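Local coordinates for protein nucleocapsid (Crimean-congo hemorrhagic fever virus, PDB 4AKL) that binds double- and single-stranded RNA, probably helps package the viral genome, and probably also cuts double-stranded DNA without sequence specificity, at residues Arg384-Gly389 and Gly408-Ile413; Gly301-Thr306 and Gln467-Val472. One frame throughout, in Å; residues are numbered along the deposited sequence. Where two conformers were deposited one is given.

In the fold
Followed from the N terminus, the chain leaves helix 295-301 through 301-306, whose T306 starts helix 306-316. Much later it enters helix 385-392, and interaction 1 closes a loop when 408-413 returns to the first turn of that helix across 18 residues. The chain then runs through helices 425-440 and 450-460 before 467-472 meets 301-306 as interaction 2, closing a loop of 160 residues. Interaction 1 is nested inside interaction 2. Their centres lie about 16 Å apart, yet they touch: E387 OE1 is 2.5 Å from T306 OG1, a probable hydrogen bond. Interaction 1 ties helix 385-392 to the loop that follows it; interaction 2 ties the link between helices 295-301 and 306-316 to the loop after helix 450-460.

Interaction 1: Arg384-Gly389 and Gly408-Ile413; sequences RISEMG and GHTKSI
The backbone of G389 covers one face of the H409 imidazole: G389 CA is 3.7 Å from the ring centroid and 21° off the normal, a CH-pi contact. G389 O sits over the same face, nearer the rim, 3.4 Å from H409 CD2. With CG anti to the carbonyl carbon (chi1 -57°), H409 directs its ring at the helix, and NE2 is hydrogen-bonded to S407 OG. The other flat group, the carboxylate of E387, offers the syn lone pair of OE2 to K411 NZ at 2.5 Å, a salt bridge between buried residues whose unusually short length is doubtful. E387 bends at chi2 (-77°) to meet K411, which reaches across extended. Between ring and salt bridge, a water accepts a hydrogen bond from K411 N at 2.9 Å and donates weakly to S386 O. Beside it S386 CB packs on T410 OG1 at 3.9 Å. T306 OG1 holds E387 OE1, H453 NE2 is bonded to K411 NZ, and G383 O to S386 OG. The contact joins the start of helix 385-392 to the 3-10 segment at 410-413. Behind the helix, I385 and M388 face helix 324-336 and M388 also helix 306-316; T410, K411 and I413 pack on L454 of helix 450-460.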
loop_
_atom_site.group_PDB
_atom_site.type_symbol
_atom_site.label_atom_id
_atom_site.label_comp_id
_atom_site.label_asym_id
_atom_site.label_seq_id
_atom_site.Cartn_x
_atom_site.Cartn_y
_atom_site.Cartn_z
ATOM N N ARG A 384 11.695 -1.950 -4.828
ATOM C CA ARG A 384 10.421 -1.313 -5.293
ATOM C C ARG A 384 10.362 -1.022 -6.772
ATOM O O ARG A 384 9.310 -0.709 -7.284
ATOM C CB ARG A 384 10.136 -0.092 -4.443
ATOM C CG ARG A 384 9.552 -0.540 -3.078
ATOM C CD ARG A 384 9.413 0.607 -2.121
ATOM N NE ARG A 384 8.614 0.223 -0.969
ATOM C CZ ARG A 384 8.274 1.012 0.024
ATOM N NH1 ARG A 384 8.648 2.307 0.054
ATOM N NH2 ARG A 384 7.545 0.490 1.009
ATOM N N ILE A 385 11.475 -1.197 -7.503
ATOM C CA ILE A 385 11.460 -1.040 -8.943
ATOM C C ILE A 385 10.411 -2.022 -9.566
ATOM O O ILE A 385 9.741 -1.683 -10.577
ATOM C CB ILE A 385 12.898 -1.150 -9.553
ATOM C CG1 ILE A 385 13.676 0.190 -9.358
ATOM C CG2 ILE A 385 12.860 -1.456 -11.035
ATOM C CD1 ILE A 385 13.268 1.409 -10.285
ATOM N N SER A 386 10.244 -3.178 -8.933
ATOM C CA SER A 386 9.233 -4.149 -9.327
ATOM C C SER A 386 7.761 -3.600 -9.284
ATOM O O SER A 386 6.945 -4.048 -10.053
ATOM C CB SER A 386 9.344 -5.452 -8.495
ATOM O OG SER A 386 9.123 -5.220 -7.110
ATOM N N GLU A 387 7.472 -2.613 -8.414
ATOM C CA GLU A 387 6.153 -1.956 -8.343
ATOM C C GLU A 387 5.926 -1.210 -9.645
ATOM O O GLU A 387 4.893 -1.346 -10.266
ATOM C CB GLU A 387 6.068 -0.956 -7.179
ATOM C CG GLU A 387 6.324 -1.521 -5.779
ATOM C CD GLU A 387 5.156 -2.276 -5.250
ATOM O OE1 GLU A 387 4.063 -1.777 -5.389
ATOM O OE2 GLU A 387 5.324 -3.356 -4.674
ATOM N N MET A 388 6.923 -0.429 -10.050
ATOM C CA MET A 388 6.873 0.254 -11.347
ATOM C C MET A 388 6.815 -0.752 -12.488
ATOM O O MET A 388 6.097 -0.526 -13.462
ATOM C CB MET A 388 8.100 1.162 -11.530
ATOM C CG MET A 388 8.257 2.212 -10.488
ATOM S SD MET A 388 9.665 3.347 -10.800
ATOM C CE MET A 388 8.912 4.312 -12.068
ATOM N N GLY A 389 7.542 -1.875 -12.365
ATOM C CA GLY A 389 7.592 -2.874 -13.416
ATOM C C GLY A 389 6.208 -3.521 -13.665
ATOM O O GLY A 389 5.836 -3.730 -14.793
ATOM N N GLY A 408 8.380 -10.581 -16.475
ATOM C CA GLY A 408 7.968 -10.965 -15.165
ATOM C C GLY A 408 8.242 -9.941 -14.103
ATOM O O GLY A 408 9.402 -9.603 -13.864
ATOM N N HIS A 409 7.175 -9.437 -13.459
ATOM C CA HIS A 409 7.286 -8.507 -12.341
ATOM C C HIS A 409 6.454 -9.058 -11.181
ATOM O O HIS A 409 5.364 -9.577 -11.398
ATOM C CB HIS A 409 6.888 -7.099 -12.766
ATOM C CG HIS A 409 7.694 -6.610 -13.907
ATOM N ND1 HIS A 409 8.931 -6.052 -13.735
ATOM C CD2 HIS A 409 7.481 -6.660 -15.255
ATOM C CE1 HIS A 409 9.444 -5.746 -14.913
ATOM N NE2 HIS A 409 8.583 -6.099 -15.857
ATOM N N THR A 410 7.002 -8.936 -9.969
ATOM C CA THR A 410 6.494 -9.618 -8.783
ATOM C C THR A 410 4.979 -9.672 -8.678
ATOM O O THR A 410 4.401 -10.743 -8.683
ATOM C CB THR A 410 7.159 -9.060 -7.491
ATOM O OG1 THR A 410 8.569 -9.185 -7.636
ATOM C CG2 THR A 410 6.765 -9.823 -6.231
ATOM N N LYS A 411 4.317 -8.515 -8.619
ATOM C CA LYS A 411 2.914 -8.512 -8.281
ATOM C C LYS A 411 1.947 -9.087 -9.361
ATOM O O LYS A 411 0.717 -9.138 -9.118
ATOM C CB LYS A 411 2.531 -7.138 -7.728
ATOM C CG LYS A 411 2.946 -7.076 -6.274
ATOM C CD LYS A 411 2.798 -5.757 -5.632
ATOM C CE LYS A 411 3.277 -5.852 -4.204
ATOM N NZ LYS A 411 3.331 -4.530 -3.617
ATOM N N SER A 412 2.479 -9.529 -10.517
ATOM C CA SER A 412 1.678 -10.204 -11.483
ATOM C C SER A 412 1.150 -11.486 -10.897
ATOM O O SER A 412 0.133 -11.978 -11.358
ATOM C CB SER A 412 2.397 -10.442 -12.774
ATOM O OG SER A 412 2.629 -9.227 -13.459
ATOM N N ILE A 413 1.849 -12.016 -9.875
ATOM C CA ILE A 413 1.366 -13.142 -9.071
ATOM C C ILE A 413 -0.050 -12.970 -8.539
ATOM O O ILE A 413 -0.783 -13.953 -8.431
ATOM C CB ILE A 413 2.373 -13.450 -7.878
ATOM C CG1 ILE A 413 3.540 -14.242 -8.392
ATOM C CG2 ILE A 413 1.776 -14.326 -6.864
ATOM C CD1 ILE A 413 4.804 -14.202 -7.475
HETATM O O HOH W 1 5.531 -5.891 -8.493
#

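Interaction 2: Gly301-Thr306 and Gln467-Val472; sequences GAQIDT and QNAYNV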
loop_
_atom_site.group_PDB
_atom_site.type_symbol
_atom_site.label_atom_id
_atom_site.label_comp_id
_atom_site.label_asym_id
_atom_site.label_seq_id
_atom_site.Cartn_x
_atom_site.Cartn_y
_atom_site.Cartn_z
ATOM N N GLY A 301 -1.151 2.217 7.357
ATOM C CA GLY A 301 -0.719 3.426 6.663
ATOM C C GLY A 301 0.589 3.313 5.889
ATOM O O GLY A 301 0.869 4.149 5.039
ATOM N N ALA A 302 1.408 2.302 6.159
ATOM C CA ALA A 302 2.608 2.108 5.343
ATOM C C ALA A 302 2.390 1.250 4.098
ATOM O O ALA A 302 3.333 1.077 3.338
ATOM C CB ALA A 302 3.742 1.520 6.184
ATOM N N GLN A 303 1.186 0.696 3.886
ATOM C CA GLN A 303 0.941 -0.167 2.714
ATOM C C GLN A 303 1.076 0.635 1.445
ATOM O O GLN A 303 0.439 1.690 1.287
ATOM C CB GLN A 303 -0.462 -0.805 2.735
ATOM C CG GLN A 303 -0.554 -2.114 3.509
ATOM C CD GLN A 303 -1.976 -2.565 3.701
ATOM O OE1 GLN A 303 -2.881 -2.212 2.911
ATOM N NE2 GLN A 303 -2.200 -3.335 4.750
ATOM N N ILE A 304 1.881 0.144 0.536
ATOM C CA ILE A 304 2.125 0.860 -0.683
ATOM C C ILE A 304 0.865 0.787 -1.590
ATOM O O ILE A 304 0.217 -0.220 -1.670
ATOM C CB ILE A 304 3.438 0.370 -1.313
ATOM C CG1 ILE A 304 3.716 1.151 -2.586
ATOM C CG2 ILE A 304 3.424 -1.160 -1.572
ATOM C CD1 ILE A 304 5.204 0.970 -3.056
ATOM N N ASP A 305 0.517 1.905 -2.205
ATOM C CA ASP A 305 -0.370 1.899 -3.299
ATOM C C ASP A 305 0.503 1.846 -4.540
ATOM O O ASP A 305 1.157 2.845 -4.918
ATOM C CB ASP A 305 -1.253 3.147 -3.303
ATOM C CG ASP A 305 -2.278 3.119 -4.437
ATOM O OD1 ASP A 305 -1.987 2.477 -5.458
ATOM O OD2 ASP A 305 -3.380 3.736 -4.293
ATOM N N THR A 306 0.506 0.690 -5.176
ATOM C CA THR A 306 1.453 0.363 -6.216
ATOM C C THR A 306 1.373 1.304 -7.394
ATOM O O THR A 306 2.381 1.805 -7.854
ATOM C CB THR A 306 1.287 -1.123 -6.655
ATOM O OG1 THR A 306 1.611 -1.952 -5.546
ATOM C CG2 THR A 306 2.197 -1.536 -7.860
ATOM N N GLN A 467 -5.437 -2.802 -7.361
ATOM C CA GLN A 467 -6.336 -2.509 -6.263
ATOM C C GLN A 467 -5.625 -1.828 -5.130
ATOM O O GLN A 467 -4.500 -2.134 -4.855
ATOM C CB GLN A 467 -7.002 -3.800 -5.741
ATOM C CG GLN A 467 -8.136 -4.235 -6.592
ATOM C CD GLN A 467 -8.495 -5.698 -6.454
ATOM O OE1 GLN A 467 -7.702 -6.533 -5.953
ATOM N NE2 GLN A 467 -9.693 -6.034 -6.922
ATOM N N ASN A 468 -6.288 -0.886 -4.491
ATOM C CA ASN A 468 -5.803 -0.226 -3.272
ATOM C C ASN A 468 -6.570 -0.875 -2.167
ATOM O O ASN A 468 -7.824 -0.999 -2.253
ATOM C CB ASN A 468 -6.028 1.285 -3.360
ATOM C CG ASN A 468 -5.878 2.029 -1.996
ATOM O OD1 ASN A 468 -6.525 1.689 -0.981
ATOM N ND2 ASN A 468 -5.056 3.062 -1.996
ATOM N N ALA A 469 -5.871 -1.300 -1.115
ATOM C CA ALA A 469 -6.541 -2.036 -0.021
ATOM C C ALA A 469 -6.458 -1.308 1.318
ATOM O O ALA A 469 -6.665 -1.940 2.381
ATOM C CB ALA A 469 -5.973 -3.477 0.092
ATOM N N TYR A 470 -6.191 0.000 1.278
ATOM C CA TYR A 470 -6.071 0.783 2.496
ATOM C C TYR A 470 -7.316 0.679 3.392
ATOM O O TYR A 470 -7.133 0.496 4.577
ATOM C CB TYR A 470 -5.749 2.275 2.230
ATOM C CG TYR A 470 -5.653 3.090 3.533
ATOM C CD1 TYR A 470 -4.736 2.736 4.503
ATOM C CD2 TYR A 470 -6.468 4.200 3.788
ATOM C CE1 TYR A 470 -4.620 3.426 5.675
ATOM C CE2 TYR A 470 -6.340 4.919 4.987
ATOM C CZ TYR A 470 -5.407 4.509 5.919
ATOM O OH TYR A 470 -5.215 5.142 7.117
ATOM N N ASN A 471 -8.539 0.772 2.831
ATOM C CA ASN A 471 -9.823 0.703 3.628
ATOM C C ASN A 471 -10.412 -0.685 3.879
ATOM O O ASN A 471 -11.562 -0.803 4.199
ATOM C CB ASN A 471 -10.925 1.585 2.978
ATOM C CG ASN A 471 -10.589 3.020 3.023
ATOM O OD1 ASN A 471 -10.229 3.540 4.083
ATOM N ND2 ASN A 471 -10.696 3.698 1.887
ATOM N N VAL A 472 -9.614 -1.726 3.694
ATOM C CA VAL A 472 -9.984 -3.094 4.050
ATOM C C VAL A 472 -9.759 -3.189 5.577
ATOM O O VAL A 472 -8.717 -2.744 6.092
ATOM C CB VAL A 472 -9.177 -4.161 3.217
ATOM C CG1 VAL A 472 -9.273 -5.490 3.817
ATOM C CG2 VAL A 472 -9.695 -4.216 1.811
HETATM O O HOH W 2 -1.845 -1.240 -4.086
#
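D305 and N468 meet nearly at right angles, their carboxylate and amide planes turned 73° apart, and this pair supplies the one direct hydrogen bond between 301-306 and 467-472. N468 ND2 donates to D305 OD2 at 2.9 Å along an almost straight N-H...O line (172°). The acceptor lies close to the amide plane, whereas the donor approaches from well above the carboxylate plane, so the bond is regular on the asparagine side and tilted on the aspartate side. D305 holds CG anti to its backbone N (chi1 -177°), which carries OD2 toward N468. The same residue is the N-cap of helix 306-316: its side chain caps a backbone N just beyond T306. R134 forms a salt bridge with OD2, so this buried oxygen has two donors, consistent with a stabilised negative charge.

The other branch of N468 works within its own segment. OD1 accepts from Y470 N at 2.8 Å, closing an Asx turn, with the donor well above the carbonyl plane; the two bonds together restrain the amide. A type I turn follows from A469 to V472, with V472 N bonded to A469 O at 3.2 Å. Out of this turn the Y470 ring approaches G301 obliquely, CE1 4.0 Å from G301 CA, a simple van der Waals contact. Beyond D305, a water accepts from T306 N at 3.2 Å and lies 2.9 Å from Q467 O, between the two backbones.

Both segments are loops, and helix 120-136 borders the pair: D305 touches A130, N468 touches R134, and Y470 rests on F124 and Q127, whose NE2 also binds the carbonyls of G301 and Q303. Backbone hydrogen bonds link N468 with A146 and L148, while I304 and T306 pack against helix 385-392.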